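Segregation and condensation protein A (Thermococcus onnurineus, PDB 6IVH) probably serves as the kleisin subunit of an archaeal Smc-based condensin, its N-terminal domain being the part expected to engage the Smc protein. Local coordinates at residues Asp13-Leu18 with Val32-Lys37; Trp27-Val32 with Asp108-Ala113; Glu40-Met45 with Leu50-Arg55; Ala60-Arg65 with Asp112-Ala117. All coordinates share one frame; numbering follows the deposited sequence.

Contact 1 of 4, residues Asp13-Leu18 with Val32-Lys37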
loop_
_atom_site.group_PDB
_atom_site.type_symbol
_atom_site.label_atom_id
_atom_site.label_comp_id
_atom_site.label_asym_id
_atom_site.label_seq_id
_atom_site.Cartn_x
_atom_site.Cartn_y
_atom_site.Cartn_z
ATOM N N ASP A 13 -9.399 -0.401 -1.837
ATOM C CA ASP A 13 -9.906 -1.642 -2.418
ATOM C C ASP A 13 -8.829 -2.719 -2.447
ATOM O O ASP A 13 -9.073 -3.869 -2.064
ATOM C CB ASP A 13 -10.435 -1.382 -3.830
ATOM C CG ASP A 13 -11.682 -0.524 -3.841
ATOM O OD1 ASP A 13 -12.498 -0.648 -2.906
ATOM O OD2 ASP A 13 -11.844 0.274 -4.788
ATOM N N ILE A 14 -7.627 -2.363 -2.900
ATOM C CA ILE A 14 -6.556 -3.348 -3.003
ATOM C C ILE A 14 -6.098 -3.790 -1.618
ATOM O O ILE A 14 -5.857 -4.980 -1.379
ATOM C CB ILE A 14 -5.394 -2.783 -3.839
ATOM C CG1 ILE A 14 -5.881 -2.428 -5.248
ATOM C CG2 ILE A 14 -4.242 -3.774 -3.892
ATOM C CD1 ILE A 14 -4.830 -1.779 -6.123
ATOM N N LEU A 15 -5.984 -2.847 -0.680
ATOM C CA LEU A 15 -5.513 -3.197 0.657
ATOM C C LEU A 15 -6.526 -4.066 1.393
ATOM O O LEU A 15 -6.146 -5.036 2.060
ATOM C CB LEU A 15 -5.203 -1.928 1.452
ATOM C CG LEU A 15 -4.020 -1.099 0.941
ATOM C CD1 LEU A 15 -4.037 0.301 1.535
ATOM C CD2 LEU A 15 -2.705 -1.804 1.254
ATOM N N LEU A 16 -7.820 -3.745 1.273
ATOM C CA LEU A 16 -8.847 -4.532 1.957
ATOM C C LEU A 16 -8.913 -5.959 1.421
ATOM O O LEU A 16 -9.096 -6.911 2.190
ATOM C CB LEU A 16 -10.216 -3.859 1.833
ATOM C CG LEU A 16 -10.471 -2.589 2.639
ATOM C CD1 LEU A 16 -11.843 -2.015 2.340
ATOM C CD2 LEU A 16 -10.343 -2.904 4.107
ATOM N N GLN A 17 -8.793 -6.125 0.103
ATOM C CA GLN A 17 -8.837 -7.459 -0.487
ATOM C C GLN A 17 -7.622 -8.287 -0.085
ATOM O O GLN A 17 -7.702 -9.518 -0.014
ATOM C CB GLN A 17 -8.941 -7.349 -2.012
ATOM C CG GLN A 17 -9.126 -8.688 -2.746
ATOM C CD GLN A 17 -7.814 -9.340 -3.152
ATOM O OE1 GLN A 17 -6.778 -8.678 -3.260
ATOM N NE2 GLN A 17 -7.856 -10.647 -3.383
ATOM N N LEU A 18 -6.487 -7.630 0.164
ATOM C CA LEU A 18 -5.332 -8.332 0.713
ATOM C C LEU A 18 -5.602 -8.781 2.142
ATOM O O LEU A 18 -5.228 -9.892 2.534
ATOM C CB LEU A 18 -4.091 -7.438 0.660
ATOM C CG LEU A 18 -3.500 -7.112 -0.715
ATOM C CD1 LEU A 18 -2.348 -6.126 -0.582
ATOM C CD2 LEU A 18 -3.043 -8.385 -1.405
ATOM N N VAL A 32 7.547 -3.987 3.829
ATOM C CA VAL A 32 8.372 -4.499 2.739
ATOM C C VAL A 32 7.646 -5.623 2.012
ATOM O O VAL A 32 7.605 -5.663 0.777
ATOM C CB VAL A 32 9.740 -4.960 3.276
ATOM C CG1 VAL A 32 10.577 -5.564 2.158
ATOM C CG2 VAL A 32 10.474 -3.796 3.927
ATOM N N ASP A 33 7.051 -6.546 2.768
ATOM C CA ASP A 33 6.310 -7.638 2.148
ATOM C C ASP A 33 4.975 -7.163 1.588
ATOM O O ASP A 33 4.484 -7.725 0.603
ATOM C CB ASP A 33 6.094 -8.763 3.160
ATOM C CG ASP A 33 7.398 -9.293 3.728
ATOM O OD1 ASP A 33 8.450 -9.111 3.077
ATOM O OD2 ASP A 33 7.370 -9.892 4.824
ATOM N N LEU A 34 4.380 -6.132 2.194
ATOM C CA LEU A 34 3.095 -5.626 1.722
ATOM C C LEU A 34 3.226 -4.913 0.382
ATOM O O LEU A 34 2.287 -4.940 -0.424
ATOM C CB LEU A 34 2.489 -4.686 2.768
ATOM C CG LEU A 34 1.092 -4.081 2.560
ATOM C CD1 LEU A 34 1.122 -2.799 1.727
ATOM C CD2 LEU A 34 0.148 -5.101 1.946
ATOM N N THR A 35 4.369 -4.273 0.129
ATOM C CA THR A 35 4.509 -3.443 -1.063
ATOM C C THR A 35 4.374 -4.270 -2.338
ATOM O O THR A 35 3.633 -3.897 -3.255
ATOM C CB THR A 35 5.849 -2.708 -1.034
ATOM O OG1 THR A 35 5.910 -1.887 0.139
ATOM C CG2 THR A 35 6.000 -1.831 -2.269
ATOM N N GLU A 36 5.073 -5.403 -2.413
ATOM C CA GLU A 36 5.004 -6.203 -3.631
ATOM C C GLU A 36 3.670 -6.932 -3.753
ATOM O O GLU A 36 3.198 -7.165 -4.870
ATOM C CB GLU A 36 6.171 -7.193 -3.693
ATOM C CG GLU A 36 6.351 -7.873 -5.057
ATOM C CD GLU A 36 6.631 -6.891 -6.190
ATOM O OE1 GLU A 36 7.098 -5.767 -5.909
ATOM O OE2 GLU A 36 6.388 -7.252 -7.362
ATOM N N LYS A 37 3.046 -7.293 -2.627
ATOM C CA LYS A 37 1.699 -7.855 -2.686
ATOM C C LYS A 37 0.715 -6.845 -3.265
ATOM O O LYS A 37 -0.182 -7.209 -4.037
ATOM C CB LYS A 37 1.247 -8.303 -1.295
ATOM C CG LYS A 37 2.087 -9.413 -0.682
ATOM C CD LYS A 37 1.485 -9.885 0.634
ATOM C CE LYS A 37 2.346 -10.950 1.296
ATOM N NZ LYS A 37 3.588 -10.375 1.878
#
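L34 of helix 31-47 forks toward helix 11-20 and gives one methyl to each of two leucines there. Its CD1 meets CD2 of L15 at 4.0 Å, the two side chains standing at about a right angle. Its CD2 meets CD1 of L18 at 3.7 Å, and this pair cross obliquely. Since L15 and L18 sit three residues apart on one face of their helix, the fork of L34 spans both. What sets it there is the first torsion: CG is anti to the backbone N (chi1 -176°), which swings the methyls across although the CB itself does not aim there. L15 arrives by its tip, whereas the CB of L18 is already directed toward helix 31-47.

The second methyl of L18, CD2, lies 4.1 Å from the backbone O of K37, and CD1 of L18 is 4.3 Å from CB of K37. K37 sets out toward helix 11-20, but its extended chain leads away, and a turn at its last torsion (chi4 73°) puts NZ in a weak 3.1 Å hydrogen bond to O of D33. The segment axes cross at 113°, so the meeting is short. L63 also packs on L34, and F107, L111 and L114 on L15. This buried joint rests on van der Waals contact of methyls, with no directional bond between the segments; the lysine lends CB and backbone while its amine turns to its own helix.

Contact 2 of 4, residues Trp27-Val32 with Asp108-Ala113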
loop_
_atom_site.group_PDB
_atom_site.type_symbol
_atom_site.label_atom_id
_atom_site.label_comp_id
_atom_site.label_asym_id
_atom_site.label_seq_id
_atom_site.Cartn_x
_atom_site.Cartn_y
_atom_site.Cartn_z
ATOM N N TRP A 27 -2.847 -6.770 12.092
ATOM C CA TRP A 27 -2.204 -6.237 13.286
ATOM C C TRP A 27 -0.687 -6.139 13.156
ATOM O O TRP A 27 -0.087 -5.253 13.777
ATOM C CB TRP A 27 -2.576 -7.076 14.514
ATOM C CG TRP A 27 -4.040 -7.000 14.889
ATOM C CD1 TRP A 27 -4.946 -8.021 14.854
ATOM C CD2 TRP A 27 -4.760 -5.845 15.349
ATOM N NE1 TRP A 27 -6.179 -7.579 15.265
ATOM C CE2 TRP A 27 -6.093 -6.247 15.574
ATOM C CE3 TRP A 27 -4.408 -4.513 15.592
ATOM C CZ2 TRP A 27 -7.074 -5.367 16.030
ATOM C CZ3 TRP A 27 -5.386 -3.639 16.044
ATOM C CH2 TRP A 27 -6.701 -4.071 16.258
ATOM N N ASN A 28 -0.040 -7.006 12.371
ATOM C CA ASN A 28 1.384 -6.830 12.066
ATOM C C ASN A 28 1.589 -6.920 10.548
ATOM O O ASN A 28 1.723 -7.987 9.945
ATOM C CB ASN A 28 2.281 -7.805 12.892
ATOM C CG ASN A 28 2.374 -9.225 12.328
ATOM O OD1 ASN A 28 1.453 -9.739 11.705
ATOM N ND2 ASN A 28 3.510 -9.870 12.578
ATOM N N ILE A 29 1.595 -5.759 9.908
ATOM C CA ILE A 29 1.834 -5.665 8.474
ATOM C C ILE A 29 3.315 -5.406 8.249
ATOM O O ILE A 29 3.903 -4.522 8.884
ATOM C CB ILE A 29 0.981 -4.554 7.840
ATOM C CG1 ILE A 29 -0.497 -4.726 8.195
ATOM C CG2 ILE A 29 1.175 -4.533 6.332
ATOM C CD1 ILE A 29 -1.389 -3.693 7.546
ATOM N N ASP A 30 3.925 -6.174 7.351
ATOM C CA ASP A 30 5.308 -5.939 6.945
ATOM C C ASP A 30 5.287 -5.061 5.699
ATOM O O ASP A 30 4.903 -5.518 4.618
ATOM C CB ASP A 30 6.028 -7.261 6.686
ATOM C CG ASP A 30 7.540 -7.100 6.606
ATOM O OD1 ASP A 30 8.013 -5.996 6.266
ATOM O OD2 ASP A 30 8.257 -8.086 6.887
ATOM N N ILE A 31 5.705 -3.799 5.849
ATOM C CA ILE A 31 5.592 -2.839 4.751
ATOM C C ILE A 31 6.463 -3.253 3.571
ATOM O O ILE A 31 6.161 -2.918 2.419
ATOM C CB ILE A 31 5.937 -1.417 5.242
ATOM C CG1 ILE A 31 5.564 -0.374 4.188
ATOM C CG2 ILE A 31 7.411 -1.303 5.579
ATOM C CD1 ILE A 31 4.098 -0.363 3.839
ATOM N N VAL A 32 7.547 -3.987 3.829
ATOM C CA VAL A 32 8.372 -4.499 2.739
ATOM C C VAL A 32 7.646 -5.623 2.012
ATOM O O VAL A 32 7.605 -5.663 0.777
ATOM C CB VAL A 32 9.740 -4.960 3.276
ATOM C CG1 VAL A 32 10.577 -5.564 2.158
ATOM C CG2 VAL A 32 10.474 -3.796 3.927
ATOM N N ASP A 108 -5.030 0.275 10.375
ATOM C CA ASP A 108 -5.483 1.656 10.505
ATOM C C ASP A 108 -4.316 2.635 10.468
ATOM O O ASP A 108 -4.456 3.740 9.932
ATOM C CB ASP A 108 -6.288 1.833 11.794
ATOM C CG ASP A 108 -7.557 1.001 11.810
ATOM O OD1 ASP A 108 -8.515 1.358 11.091
ATOM O OD2 ASP A 108 -7.600 -0.008 12.546
ATOM N N ASP A 109 -3.163 2.252 11.024
ATOM C CA ASP A 109 -1.996 3.129 10.981
ATOM C C ASP A 109 -1.471 3.284 9.559
ATOM O O ASP A 109 -1.139 4.398 9.132
ATOM C CB ASP A 109 -0.898 2.599 11.904
ATOM C CG ASP A 109 -1.118 2.983 13.354
ATOM O OD1 ASP A 109 -1.597 4.109 13.606
ATOM O OD2 ASP A 109 -0.805 2.162 14.244
ATOM N N LEU A 110 -1.386 2.179 8.810
ATOM C CA LEU A 110 -0.934 2.257 7.423
ATOM C C LEU A 110 -1.919 3.056 6.576
ATOM O O LEU A 110 -1.512 3.843 5.713
ATOM C CB LEU A 110 -0.740 0.847 6.857
ATOM C CG LEU A 110 0.248 0.608 5.707
ATOM C CD1 LEU A 110 0.489 -0.876 5.522
ATOM C CD2 LEU A 110 -0.225 1.203 4.399
ATOM N N LEU A 111 -3.220 2.868 6.819
ATOM C CA LEU A 111 -4.240 3.640 6.116
ATOM C C LEU A 111 -4.038 5.136 6.324
ATOM O O LEU A 111 -4.117 5.920 5.371
ATOM C CB LEU A 111 -5.628 3.204 6.596
ATOM C CG LEU A 111 -6.444 2.208 5.770
ATOM C CD1 LEU A 111 -7.153 2.863 4.611
ATOM C CD2 LEU A 111 -5.552 1.091 5.260
ATOM N N ASP A 112 -3.766 5.551 7.565
ATOM C CA ASP A 112 -3.506 6.962 7.839
ATOM C C ASP A 112 -2.177 7.406 7.242
ATOM O O ASP A 112 -2.081 8.499 6.672
ATOM C CB ASP A 112 -3.529 7.222 9.346
ATOM C CG ASP A 112 -4.933 7.444 9.882
ATOM O OD1 ASP A 112 -5.589 6.454 10.272
ATOM O OD2 ASP A 112 -5.380 8.611 9.914
ATOM N N ALA A 113 -1.141 6.570 7.359
ATOM C CA ALA A 113 0.166 6.931 6.819
ATOM C C ALA A 113 0.125 7.062 5.301
ATOM O O ALA A 113 0.735 7.978 4.734
ATOM C CB ALA A 113 1.211 5.897 7.240
#
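L110 is the residue of helix 107-120 that meets both I29 and I31. The walk begins at D108, whose backbone O accepts from D112 N at 3.1 Å. Next comes D109: its O takes A113 N, while its OD2 is hydrogen-bonded to T106, just ahead of the helix.

At L110 the side chain points across, with CG anti to the backbone N (chi1 -154°), and one methyl does all the close touching. CD1 lies 3.8 Å from CG2 of I29 and 3.9 Å from CD1 of I29, so both branches of that isoleucine bear on it, the two side chains running at about a right angle. CD1 of I31 comes to 4.0 Å of the same methyl, at a more slanting angle.

I29 lies on strand 29-30, paired antiparallel with strand 104-105 through backbone bonding of I29 with Y105; I31, already in helix 31-47, is backbone-bonded with R103. Between them D30 turns away from L110 and serves as N-cap of helix 31-47. Its OD1 accepts V32 N at 3.2 Å, from the anti side and 34° out of the carboxylate plane, and that same oxygen is in a salt bridge with R103.

Further along, L111 packs on V12 and L15 of helix 11-20. A113, one turn beyond L110, packs on Y105 of the second strand.

Contact 3 of 4, residues Glu40-Met45 with Leu50-Arg55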
loop_
_atom_site.group_PDB
_atom_site.type_symbol
_atom_site.label_atom_id
_atom_site.label_comp_id
_atom_site.label_asym_id
_atom_site.label_seq_id
_atom_site.Cartn_x
_atom_site.Cartn_y
_atom_site.Cartn_z
ATOM N N GLU A 40 1.569 -6.762 -6.952
ATOM C CA GLU A 40 1.047 -7.980 -7.564
ATOM C C GLU A 40 -0.429 -7.825 -7.901
ATOM O O GLU A 40 -0.845 -8.053 -9.043
ATOM C CB GLU A 40 1.257 -9.179 -6.636
ATOM C CG GLU A 40 2.692 -9.683 -6.551
ATOM C CD GLU A 40 2.867 -10.772 -5.505
ATOM O OE1 GLU A 40 1.864 -11.431 -5.154
ATOM O OE2 GLU A 40 4.007 -10.968 -5.030
ATOM N N ARG A 41 -1.235 -7.422 -6.916
ATOM C CA ARG A 41 -2.665 -7.253 -7.150
ATOM C C ARG A 41 -2.934 -6.119 -8.130
ATOM O O ARG A 41 -3.827 -6.226 -8.977
ATOM C CB ARG A 41 -3.388 -7.004 -5.827
ATOM C CG ARG A 41 -4.872 -6.727 -5.975
ATOM C CD ARG A 41 -5.621 -7.980 -6.407
ATOM N NE ARG A 41 -7.065 -7.816 -6.271
ATOM C CZ ARG A 41 -7.965 -8.660 -6.764
ATOM N NH1 ARG A 41 -7.574 -9.736 -7.434
ATOM N NH2 ARG A 41 -9.257 -8.423 -6.590
ATOM N N LEU A 42 -2.168 -5.030 -8.033
ATOM C CA LEU A 42 -2.328 -3.927 -8.976
ATOM C C LEU A 42 -2.064 -4.383 -10.404
ATOM O O LEU A 42 -2.729 -3.932 -11.344
ATOM C CB LEU A 42 -1.395 -2.777 -8.602
ATOM C CG LEU A 42 -1.521 -1.517 -9.454
ATOM C CD1 LEU A 42 -2.928 -0.955 -9.351
ATOM C CD2 LEU A 42 -0.490 -0.483 -9.036
ATOM N N ARG A 43 -1.095 -5.281 -10.588
ATOM C CA ARG A 43 -0.838 -5.826 -11.915
ATOM C C ARG A 43 -1.984 -6.712 -12.384
ATOM O O ARG A 43 -2.270 -6.768 -13.587
ATOM C CB ARG A 43 0.482 -6.600 -11.909
ATOM C CG ARG A 43 0.820 -7.275 -13.219
ATOM C CD ARG A 43 2.260 -7.750 -13.229
ATOM N NE ARG A 43 3.194 -6.635 -13.098
ATOM C CZ ARG A 43 3.586 -5.869 -14.111
ATOM N NH1 ARG A 43 3.121 -6.092 -15.333
ATOM N NH2 ARG A 43 4.442 -4.877 -13.904
ATOM N N GLU A 44 -2.655 -7.400 -11.457
ATOM C CA GLU A 44 -3.775 -8.255 -11.837
ATOM C C GLU A 44 -4.921 -7.438 -12.422
ATOM O O GLU A 44 -5.497 -7.813 -13.450
ATOM C CB GLU A 44 -4.254 -9.064 -10.630
ATOM C CG GLU A 44 -3.234 -10.065 -10.094
ATOM C CD GLU A 44 -3.755 -10.852 -8.901
ATOM O OE1 GLU A 44 -4.934 -10.664 -8.525
ATOM O OE2 GLU A 44 -2.983 -11.656 -8.334
HETATM N N MSE A 45 -5.264 -6.317 -11.788
HETATM C CA MSE A 45 -6.372 -5.489 -12.252
HETATM C C MSE A 45 -6.050 -4.888 -13.614
HETATM O O MSE A 45 -6.918 -4.800 -14.482
HETATM C CB MSE A 45 -6.684 -4.374 -11.249
HETATM C CG MSE A 45 -6.360 -4.729 -9.811
HETATM SE SE MSE A 45 -7.409 -6.174 -9.017
HETATM C CE MSE A 45 -9.188 -5.704 -9.634
ATOM N N LEU A 50 -8.910 -3.164 -16.124
ATOM C CA LEU A 50 -9.955 -2.566 -15.312
ATOM C C LEU A 50 -9.548 -1.167 -14.876
ATOM O O LEU A 50 -8.360 -0.856 -14.752
ATOM C CB LEU A 50 -10.255 -3.431 -14.089
ATOM C CG LEU A 50 -10.367 -4.922 -14.392
ATOM C CD1 LEU A 50 -10.364 -5.733 -13.102
ATOM C CD2 LEU A 50 -11.611 -5.204 -15.230
ATOM N N ARG A 51 -10.551 -0.322 -14.648
ATOM C CA ARG A 51 -10.304 1.055 -14.246
ATOM C C ARG A 51 -9.666 1.084 -12.865
ATOM O O ARG A 51 -10.266 0.630 -11.886
ATOM C CB ARG A 51 -11.612 1.849 -14.238
ATOM C CG ARG A 51 -12.358 1.958 -15.560
ATOM C CD ARG A 51 -13.245 3.181 -15.572
ATOM N NE ARG A 51 -14.255 3.144 -16.627
ATOM C CZ ARG A 51 -15.392 3.833 -16.587
ATOM N NH1 ARG A 51 -15.645 4.627 -15.556
ATOM N NH2 ARG A 51 -16.268 3.736 -17.578
ATOM N N VAL A 52 -8.444 1.601 -12.793
ATOM C CA VAL A 52 -7.716 1.762 -11.542
ATOM C C VAL A 52 -7.414 3.243 -11.376
ATOM O O VAL A 52 -6.886 3.878 -12.298
ATOM C CB VAL A 52 -6.428 0.917 -11.522
ATOM C CG1 VAL A 52 -5.515 1.352 -10.386
ATOM C CG2 VAL A 52 -6.768 -0.559 -11.391
ATOM N N SER A 53 -7.759 3.796 -10.215
ATOM C CA SER A 53 -7.645 5.232 -10.000
ATOM C C SER A 53 -6.184 5.672 -9.983
ATOM O O SER A 53 -5.261 4.865 -9.829
ATOM C CB SER A 53 -8.317 5.635 -8.686
ATOM O OG SER A 53 -7.599 5.133 -7.572
ATOM N N ALA A 54 -5.982 6.985 -10.140
ATOM C CA ALA A 54 -4.637 7.543 -10.059
ATOM C C ALA A 54 -4.056 7.395 -8.660
ATOM O O ALA A 54 -2.848 7.175 -8.514
ATOM C CB ALA A 54 -4.647 9.013 -10.478
ATOM N N ARG A 55 -4.894 7.506 -7.625
ATOM C CA ARG A 55 -4.402 7.354 -6.260
ATOM C C ARG A 55 -3.853 5.952 -6.029
ATOM O O ARG A 55 -2.835 5.781 -5.349
ATOM C CB ARG A 55 -5.513 7.675 -5.259
ATOM C CG ARG A 55 -6.176 9.022 -5.501
ATOM C CD ARG A 55 -7.299 9.302 -4.511
ATOM N NE ARG A 55 -6.807 9.829 -3.240
ATOM C CZ ARG A 55 -6.818 9.153 -2.095
ATOM N NH1 ARG A 55 -7.299 7.918 -2.056
ATOM N NH2 ARG A 55 -6.352 9.716 -0.988
#
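The backbone O of M45 takes the N-H of L50 at 3.1 Å, and the bond is nearly straight at the hydrogen (170°), though the donor is tilted from the carbonyl plane. The same oxygen also lies against the leucine side chain, with CG of L50 at 3.5 Å.

M45, a selenomethionine in this model, touches at both ends of its side chain. Its chain is bent at chi2 (-65°) and chi3 (-44°), which brings CE round to 3.7 Å from CD1 of L50, while its CB rests 3.8 Å from CG2 of V52. The other methyl of V52, CG1, meets CD1 of L42 at 3.6 Å; V52 therefore puts one branch on each of two residues a helical turn apart.

This is a tight helix-loop-helix connection: helix 31-47 ends, the chain turns back past it, and S53 N-caps helix 54-72 through a bond from A56 N to its OG. I9 joins the loop from the N-terminal arm, making backbone bonds with R51 and S53.

On the helix side, R41 NH1 forms a salt bridge to E44 OE1 at 3.0 Å, in the guanidinium plane. The selenium of M45 lies over one face of that group, offset toward its rim.

Contact 4 of 4, residues Ala60-Arg65 with Asp112-Ala117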
loop_
_atom_site.group_PDB
_atom_site.type_symbol
_atom_site.label_atom_id
_atom_site.label_comp_id
_atom_site.label_asym_id
_atom_site.label_seq_id
_atom_site.Cartn_x
_atom_site.Cartn_y
_atom_site.Cartn_z
ATOM N N ALA A 60 1.314 3.049 -5.053
ATOM C CA ALA A 60 2.384 2.086 -5.299
ATOM C C ALA A 60 3.752 2.731 -5.119
ATOM O O ALA A 60 4.648 2.149 -4.497
ATOM C CB ALA A 60 2.245 1.494 -6.702
ATOM N N SER A 61 3.931 3.941 -5.661
ATOM C CA SER A 61 5.199 4.647 -5.501
ATOM C C SER A 61 5.470 4.961 -4.035
ATOM O O SER A 61 6.617 4.890 -3.578
ATOM C CB SER A 61 5.194 5.931 -6.332
ATOM O OG SER A 61 4.873 5.665 -7.687
ATOM N N ILE A 62 4.422 5.306 -3.282
ATOM C CA ILE A 62 4.590 5.599 -1.864
ATOM C C ILE A 62 5.001 4.346 -1.101
ATOM O O ILE A 62 5.912 4.385 -0.265
ATOM C CB ILE A 62 3.298 6.212 -1.294
ATOM C CG1 ILE A 62 2.955 7.510 -2.031
ATOM C CG2 ILE A 62 3.440 6.454 0.204
ATOM C CD1 ILE A 62 1.625 8.113 -1.627
ATOM N N LEU A 63 4.345 3.215 -1.379
ATOM C CA LEU A 63 4.690 1.973 -0.696
ATOM C C LEU A 63 6.104 1.520 -1.032
ATOM O O LEU A 63 6.775 0.914 -0.188
ATOM C CB LEU A 63 3.685 0.877 -1.052
ATOM C CG LEU A 63 2.272 1.075 -0.506
ATOM C CD1 LEU A 63 1.365 -0.072 -0.926
ATOM C CD2 LEU A 63 2.307 1.210 1.007
ATOM N N VAL A 64 6.573 1.796 -2.251
ATOM C CA VAL A 64 7.946 1.449 -2.602
ATOM C C VAL A 64 8.928 2.265 -1.772
ATOM O O VAL A 64 9.938 1.740 -1.285
ATOM C CB VAL A 64 8.177 1.637 -4.112
ATOM C CG1 VAL A 64 9.657 1.505 -4.442
ATOM C CG2 VAL A 64 7.373 0.616 -4.898
ATOM N N ARG A 65 8.646 3.558 -1.584
ATOM C CA ARG A 65 9.510 4.381 -0.744
ATOM C C ARG A 65 9.446 3.943 0.713
ATOM O O ARG A 65 10.476 3.878 1.394
ATOM C CB ARG A 65 9.131 5.855 -0.873
ATOM C CG ARG A 65 9.845 6.753 0.131
ATOM C CD ARG A 65 9.390 8.199 0.026
ATOM N NE ARG A 65 7.945 8.336 0.196
ATOM C CZ ARG A 65 7.332 8.406 1.374
ATOM N NH1 ARG A 65 8.036 8.343 2.496
ATOM N NH2 ARG A 65 6.013 8.533 1.429
ATOM N N ASP A 112 -3.766 5.551 7.565
ATOM C CA ASP A 112 -3.506 6.962 7.839
ATOM C C ASP A 112 -2.177 7.406 7.242
ATOM O O ASP A 112 -2.081 8.499 6.672
ATOM C CB ASP A 112 -3.529 7.222 9.346
ATOM C CG ASP A 112 -4.933 7.444 9.882
ATOM O OD1 ASP A 112 -5.589 6.454 10.272
ATOM O OD2 ASP A 112 -5.380 8.611 9.914
ATOM N N ALA A 113 -1.141 6.570 7.359
ATOM C CA ALA A 113 0.166 6.931 6.819
ATOM C C ALA A 113 0.125 7.062 5.301
ATOM O O ALA A 113 0.735 7.978 4.734
ATOM C CB ALA A 113 1.211 5.897 7.240
ATOM N N LEU A 114 -0.590 6.160 4.623
ATOM C CA LEU A 114 -0.635 6.213 3.166
ATOM C C LEU A 114 -1.498 7.372 2.678
ATOM O O LEU A 114 -1.117 8.085 1.742
ATOM C CB LEU A 114 -1.139 4.882 2.606
ATOM C CG LEU A 114 -1.389 4.823 1.102
ATOM C CD1 LEU A 114 -0.113 5.107 0.339
ATOM C CD2 LEU A 114 -1.949 3.471 0.696
HETATM N N MSE A 115 -2.657 7.579 3.297
HETATM C CA MSE A 115 -3.550 8.671 2.906
HETATM C C MSE A 115 -2.955 10.044 3.211
HETATM O O MSE A 115 -3.257 11.022 2.526
HETATM C CB MSE A 115 -4.909 8.531 3.597
HETATM C CG MSE A 115 -6.087 8.310 2.650
HETATM SE SE MSE A 115 -5.805 6.874 1.364
HETATM C CE MSE A 115 -6.272 5.349 2.478
ATOM N N ASP A 116 -2.111 10.122 4.244
ATOM C CA ASP A 116 -1.400 11.370 4.506
ATOM C C ASP A 116 -0.361 11.641 3.427
ATOM O O ASP A 116 -0.174 12.791 3.010
ATOM C CB ASP A 116 -0.743 11.333 5.886
ATOM C CG ASP A 116 -1.680 11.790 6.992
ATOM O OD1 ASP A 116 -2.709 12.428 6.681
ATOM O OD2 ASP A 116 -1.382 11.518 8.174
ATOM N N ALA A 117 0.323 10.594 2.958
ATOM C CA ALA A 117 1.282 10.769 1.875
ATOM C C ALA A 117 0.586 11.026 0.546
ATOM O O ALA A 117 1.118 11.754 -0.300
ATOM C CB ALA A 117 2.189 9.542 1.771
#
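This is a small apolar helix-helix contact, partly buried, in which the middle of helix 54-72 packs against the last helix of this N-terminal domain, 107-120. The segment axes come to 10.3 Å and their directions differ by 119°, so the helices meet over a turn or so of each.

I62 carries the contact, its CB directed toward helix 107-120. Both of its branches rest on the methyl of A117 from the same side: CG2 lies 3.7 Å from CB of A117, and CD1 of I62 is equally close to it. CG2 of I62 also meets CD1 of L114 at 3.8 Å, those two side chains running at a slant. L114 gets its methyl there because CG is anti to the backbone N (chi1 174°), reaching across from a CB that is not itself aimed at helix 54-72. With an alanine in place of I62, A117 and L114 would probably lose the methyls that reach them from helix 54-72, and a gap would open between the two helices.

The fold is an all-helical bundle apart from one short strand pair, and helix 107-120 runs into a stretch predicted to be coiled coil from residue 111 on. L114 also packs on A59 and on L15 of helix 11-20, while L63 packs on I31, L34 and Y38 of helix 31-47.

At the outer margin R65 bends at chi3 (57°) and brings NH2 to 4.0 Å from CB of A117. The methyl lies at the edge of the guanidinium, in its plane, and NH1 has a long, weak ion pair with E69.

In the fold
Contacts 1, 2 and 4 cluster, their centres 10 to 12 Å apart, and they touch one another through L15, I29, I31, L34, L63, L111 and L114, so helices 11-20, 31-47, 54-72 and 107-120 share one apolar interior. Contact 3 lies at the surface, about 20 Å from contact 2 between centres and on the other side of the chain's centre, yet it touches contacts 1 and 4. Along the chain, contact 1 closes before contact 3 opens, contact 3 is nested within the long loop closed by contact 2, and contacts 2 and 4 both end on helix 107-120. That last helix thus ties early and middle parts together across the unmodelled residues 75-96, making a compact kleisin N-terminal domain.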